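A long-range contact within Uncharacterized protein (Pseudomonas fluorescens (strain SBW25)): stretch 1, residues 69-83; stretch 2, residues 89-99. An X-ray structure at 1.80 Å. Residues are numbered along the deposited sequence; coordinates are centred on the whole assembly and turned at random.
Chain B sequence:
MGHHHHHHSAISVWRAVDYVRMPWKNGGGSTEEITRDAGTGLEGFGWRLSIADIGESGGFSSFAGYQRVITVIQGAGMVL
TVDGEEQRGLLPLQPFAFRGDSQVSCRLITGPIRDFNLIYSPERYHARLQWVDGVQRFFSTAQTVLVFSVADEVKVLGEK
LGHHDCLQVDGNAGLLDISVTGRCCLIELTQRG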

# COMPACT_ATOMS: atom_id res chain seq x y z
N VAL B 69 10.67 14.65 -8.95
CA VAL B 69 9.74 15.43 -9.74
C VAL B 69 8.58 15.73 -8.82
O VAL B 69 7.87 14.83 -8.33
CB VAL B 69 9.24 14.71 -11.03
CG1 VAL B 69 8.37 15.69 -11.86
CG2 VAL B 69 10.40 14.16 -11.84
N ILE B 70 8.28 17.02 -8.64
CA ILE B 70 7.21 17.42 -7.75
C ILE B 70 6.16 18.26 -8.51
O ILE B 70 6.48 18.87 -9.51
CB ILE B 70 7.72 18.19 -6.49
CG1 ILE B 70 8.16 19.59 -6.84
CG2 ILE B 70 8.87 17.43 -5.80
CD1 ILE B 70 8.60 20.36 -5.62
N THR B 71 4.92 18.22 -8.06
CA THR B 71 3.84 18.92 -8.67
C THR B 71 2.89 19.47 -7.65
O THR B 71 2.35 18.74 -6.80
CB THR B 71 3.03 18.05 -9.63
OG1 THR B 71 3.88 17.37 -10.52
CG2 THR B 71 2.06 18.89 -10.42
N VAL B 72 2.59 20.77 -7.66
CA VAL B 72 1.55 21.29 -6.78
C VAL B 72 0.20 20.74 -7.14
O VAL B 72 -0.19 20.80 -8.30
CB VAL B 72 1.45 22.86 -6.84
CG1 VAL B 72 0.23 23.38 -6.11
CG2 VAL B 72 2.77 23.45 -6.31
N ILE B 73 -0.51 20.16 -6.16
CA ILE B 73 -1.83 19.62 -6.38
C ILE B 73 -2.96 20.24 -5.56
O ILE B 73 -4.15 20.04 -5.89
CB ILE B 73 -1.92 18.06 -6.29
CG1 ILE B 73 -1.60 17.62 -4.86
CG2 ILE B 73 -0.99 17.41 -7.29
CD1 ILE B 73 -1.74 16.16 -4.59
N GLN B 74 -2.62 21.02 -4.55
CA GLN B 74 -3.62 21.78 -3.85
C GLN B 74 -2.97 23.05 -3.37
O GLN B 74 -1.79 23.07 -2.99
CB GLN B 74 -4.12 21.01 -2.62
CG GLN B 74 -5.43 21.50 -2.05
CD GLN B 74 -5.95 20.48 -1.02
OE1 GLN B 74 -6.26 19.32 -1.36
NE2 GLN B 74 -5.90 20.86 0.23
N GLY B 75 -3.80 24.08 -3.38
CA GLY B 75 -3.30 25.43 -3.12
C GLY B 75 -2.88 26.12 -4.41
O GLY B 75 -2.84 25.55 -5.48
N ALA B 76 -2.54 27.39 -4.31
CA ALA B 76 -2.39 28.20 -5.54
C ALA B 76 -0.98 28.22 -6.09
O ALA B 76 -0.78 28.72 -7.20
CB ALA B 76 -2.88 29.65 -5.24
N GLY B 77 0.01 27.71 -5.38
CA GLY B 77 1.37 27.65 -5.81
C GLY B 77 2.32 28.17 -4.81
O GLY B 77 1.89 28.65 -3.77
N MET B 78 3.58 27.93 -5.08
CA MET B 78 4.69 28.39 -4.25
C MET B 78 5.93 28.64 -5.06
O MET B 78 5.93 28.43 -6.28
CB MET B 78 4.91 27.43 -3.03
CG MET B 78 5.12 26.01 -3.50
SD MET B 78 6.64 25.63 -4.24
CE MET B 78 6.43 23.75 -4.03
N VAL B 79 6.96 29.23 -4.41
CA VAL B 79 8.21 29.53 -5.05
C VAL B 79 9.36 28.75 -4.52
O VAL B 79 9.60 28.71 -3.30
CB VAL B 79 8.52 31.09 -4.87
CG1 VAL B 79 9.92 31.37 -5.35
CG2 VAL B 79 7.51 31.83 -5.69
N LEU B 80 10.10 28.12 -5.39
CA LEU B 80 11.29 27.42 -5.02
C LEU B 80 12.56 28.11 -5.38
O LEU B 80 12.68 28.68 -6.47
CB LEU B 80 11.38 25.99 -5.73
CG LEU B 80 10.44 24.93 -5.30
CD1 LEU B 80 10.97 23.63 -5.95
CD2 LEU B 80 10.36 24.70 -3.81
N THR B 81 13.55 28.03 -4.49
CA THR B 81 14.86 28.42 -4.82
C THR B 81 15.75 27.18 -4.80
O THR B 81 15.85 26.52 -3.77
CB THR B 81 15.40 29.49 -3.81
OG1 THR B 81 14.49 30.60 -3.83
CG2 THR B 81 16.75 29.97 -4.19
N VAL B 82 16.38 26.87 -5.92
CA VAL B 82 17.22 25.68 -6.08
C VAL B 82 18.66 26.14 -6.27
O VAL B 82 18.97 26.82 -7.28
CB VAL B 82 16.82 24.91 -7.34
CG1 VAL B 82 17.62 23.62 -7.49
CG2 VAL B 82 15.32 24.66 -7.24
N ASP B 83 19.52 25.73 -5.34
CA ASP B 83 20.97 26.06 -5.39
C ASP B 83 21.19 27.57 -5.60
O ASP B 83 21.98 27.97 -6.45
CB ASP B 83 21.64 25.30 -6.46
CG ASP B 83 21.53 23.76 -6.23
OD1 ASP B 83 21.62 23.37 -5.07
OD2 ASP B 83 21.38 23.04 -7.20
N GLY B 89 8.62 29.79 -9.86
CA GLY B 89 7.23 29.70 -9.44
C GLY B 89 6.62 28.33 -9.88
O GLY B 89 6.78 27.95 -11.03
N LEU B 90 5.96 27.65 -8.96
CA LEU B 90 5.22 26.39 -9.25
C LEU B 90 3.79 26.61 -9.14
O LEU B 90 3.23 26.85 -8.04
CB LEU B 90 5.73 25.25 -8.31
CG LEU B 90 7.05 24.63 -8.74
CD1 LEU B 90 8.24 25.48 -8.73
CD2 LEU B 90 7.36 23.47 -7.80
N LEU B 91 3.10 26.53 -10.26
CA LEU B 91 1.68 26.66 -10.32
C LEU B 91 1.01 25.27 -10.23
O LEU B 91 1.70 24.26 -10.47
CB LEU B 91 1.27 27.30 -11.66
CG LEU B 91 1.47 28.85 -11.73
CD1 LEU B 91 1.21 29.31 -13.15
CD2 LEU B 91 0.53 29.60 -10.85
N PRO B 92 -0.26 25.26 -9.94
CA PRO B 92 -0.92 23.94 -9.85
C PRO B 92 -0.77 23.10 -11.07
O PRO B 92 -0.97 23.60 -12.20
CB PRO B 92 -2.38 24.31 -9.62
CG PRO B 92 -2.33 25.63 -8.87
CD PRO B 92 -1.17 26.33 -9.53
N LEU B 93 -0.41 21.83 -10.89
CA LEU B 93 -0.31 20.84 -11.96
C LEU B 93 0.81 21.04 -12.91
O LEU B 93 0.85 20.42 -13.98
CB LEU B 93 -1.63 20.55 -12.67
CG LEU B 93 -2.82 20.24 -11.72
CD1 LEU B 93 -4.13 19.90 -12.44
CD2 LEU B 93 -2.56 19.08 -10.73
N GLN B 94 1.80 21.88 -12.54
CA GLN B 94 2.97 22.06 -13.37
C GLN B 94 4.15 21.29 -12.82
O GLN B 94 4.71 21.62 -11.74
CB GLN B 94 3.33 23.57 -13.42
CG GLN B 94 2.20 24.39 -13.91
CD GLN B 94 1.53 23.86 -15.15
OE1 GLN B 94 2.17 23.73 -16.19
NE2 GLN B 94 0.23 23.57 -15.05
N PRO B 95 4.50 20.13 -13.45
CA PRO B 95 5.56 19.36 -12.87
C PRO B 95 6.93 20.03 -12.91
O PRO B 95 7.22 20.79 -13.82
CB PRO B 95 5.55 18.07 -13.73
CG PRO B 95 5.10 18.57 -15.03
CD PRO B 95 4.06 19.60 -14.75
N PHE B 96 7.75 19.76 -11.91
CA PHE B 96 9.11 20.39 -11.78
C PHE B 96 10.11 19.34 -11.34
O PHE B 96 9.92 18.75 -10.25
CB PHE B 96 9.10 21.56 -10.79
CG PHE B 96 10.47 22.17 -10.64
CD1 PHE B 96 11.12 22.69 -11.75
CD2 PHE B 96 11.16 22.08 -9.46
CE1 PHE B 96 12.43 23.22 -11.66
CE2 PHE B 96 12.45 22.56 -9.38
CZ PHE B 96 13.08 23.12 -10.43
N ALA B 97 11.11 19.12 -12.18
CA ALA B 97 12.17 18.17 -11.90
C ALA B 97 13.40 18.82 -11.30
O ALA B 97 13.87 19.84 -11.81
CB ALA B 97 12.58 17.48 -13.17
N PHE B 98 13.96 18.21 -10.27
CA PHE B 98 15.27 18.65 -9.73
C PHE B 98 16.02 17.52 -9.07
O PHE B 98 15.43 16.49 -8.73
CB PHE B 98 15.06 19.78 -8.73
CG PHE B 98 14.23 19.47 -7.57
CD1 PHE B 98 12.84 19.43 -7.68
CD2 PHE B 98 14.78 19.26 -6.32
CE1 PHE B 98 12.05 19.23 -6.59
CE2 PHE B 98 13.98 19.07 -5.23
CZ PHE B 98 12.63 19.05 -5.33
N ARG B 99 17.32 17.71 -8.94
CA ARG B 99 18.17 16.71 -8.27
C ARG B 99 18.02 16.73 -6.80
O ARG B 99 17.90 17.79 -6.15
CB ARG B 99 19.64 16.86 -8.67
CG ARG B 99 19.97 16.77 -10.16
CD ARG B 99 21.35 17.42 -10.47
NE ARG B 99 22.40 16.72 -9.70
CZ ARG B 99 23.16 15.72 -10.15
NH1 ARG B 99 23.07 15.28 -11.41
NH2 ARG B 99 24.05 15.16 -9.32
O HOH W 1 3.66 22.64 -9.44

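Two short antiparallel ladders, joined by loops, hold these stretches together. In the first, Ile70 pairs with Phe96 through both backbone bonds: Ile70 N donates to Phe96 O at 2.9 Å, and Phe96 N to Ile70 O, also at 2.9 Å. In the second, Leu90 N donates to Met78 O at 2.8 Å and Met78 N to Leu90 O at 3.2 Å. The register shifts by two residues between them, and a type II turn from Leu91 to Gln94 occupies the gap. Leu93 N reaches Val72 O at 2.8 Å, fastening the turn to the strand. One water adds a bridge: it accepts from Val72 N (2.8 Å) and donates to Leu91 O and Gln94 O (2.7 Å each), linking backbone groups that the interrupted ladder leaves apart.

The apolar cluster lies on the face shared by Ile70, Phe96, Met78 and Leu90. Leu90, with the largest area covered by the opposing stretch, adopts the uncommon m, p rotamer, and its CD2 lies 4.0 Å from Ile70 CD1, 3.9 Å from Met78 CE and 4.1 Å from Leu80 CD1. Methyl meets methyl throughout, so shape rather than polarity sets the fit. Ile70 is p at chi1 and t at chi2; this extends CD1 to Leu90 CD2, and both Ile70 CD1 and Ile70 CG2 touch the Phe98 ring, at 3.8 and 3.7 Å from Phe98 CE1. Met78 begins p, p, folding the chain before a t chi3 places CE against Leu90. Phe96 is t at chi1, and its ring receives Leu80 CD1 at 3.8 Å from CD2 and Val82 CG2 at 4.2 Å from CE2, both obliquely.

Val72, t at chi1, points toward the second stretch, with CG2 4.0 Å from Leu90 CB and CG1 4.4 Å from Pro92 CG. Thr71 is m; its CG2 packs 3.4 Å from Leu93 CA, while OG1 finds its hydrogen bond elsewhere in the structure. Leu93 starts away from the strand, yet its m, t side chain brings CD2 back to 4.1 Å from Ile73 CG2. On the other face, Val69, t at chi1, sets CG2 4.2 Å from Ala97 CB and CG1 4.1 Å from Pro95 CB.

Gly77 follows two rules at once. Its phi/psi of 130/169 would jam a CB against the preceding carbonyl, and an ideal CB on Gly77 would also lie 2.5 Å from Leu90 O, a clash. Within the turn, Gln94 curls back m, m so that NE2 donates to Pro92 O at 3.1 Å, bracing the loop from its exposed side chain.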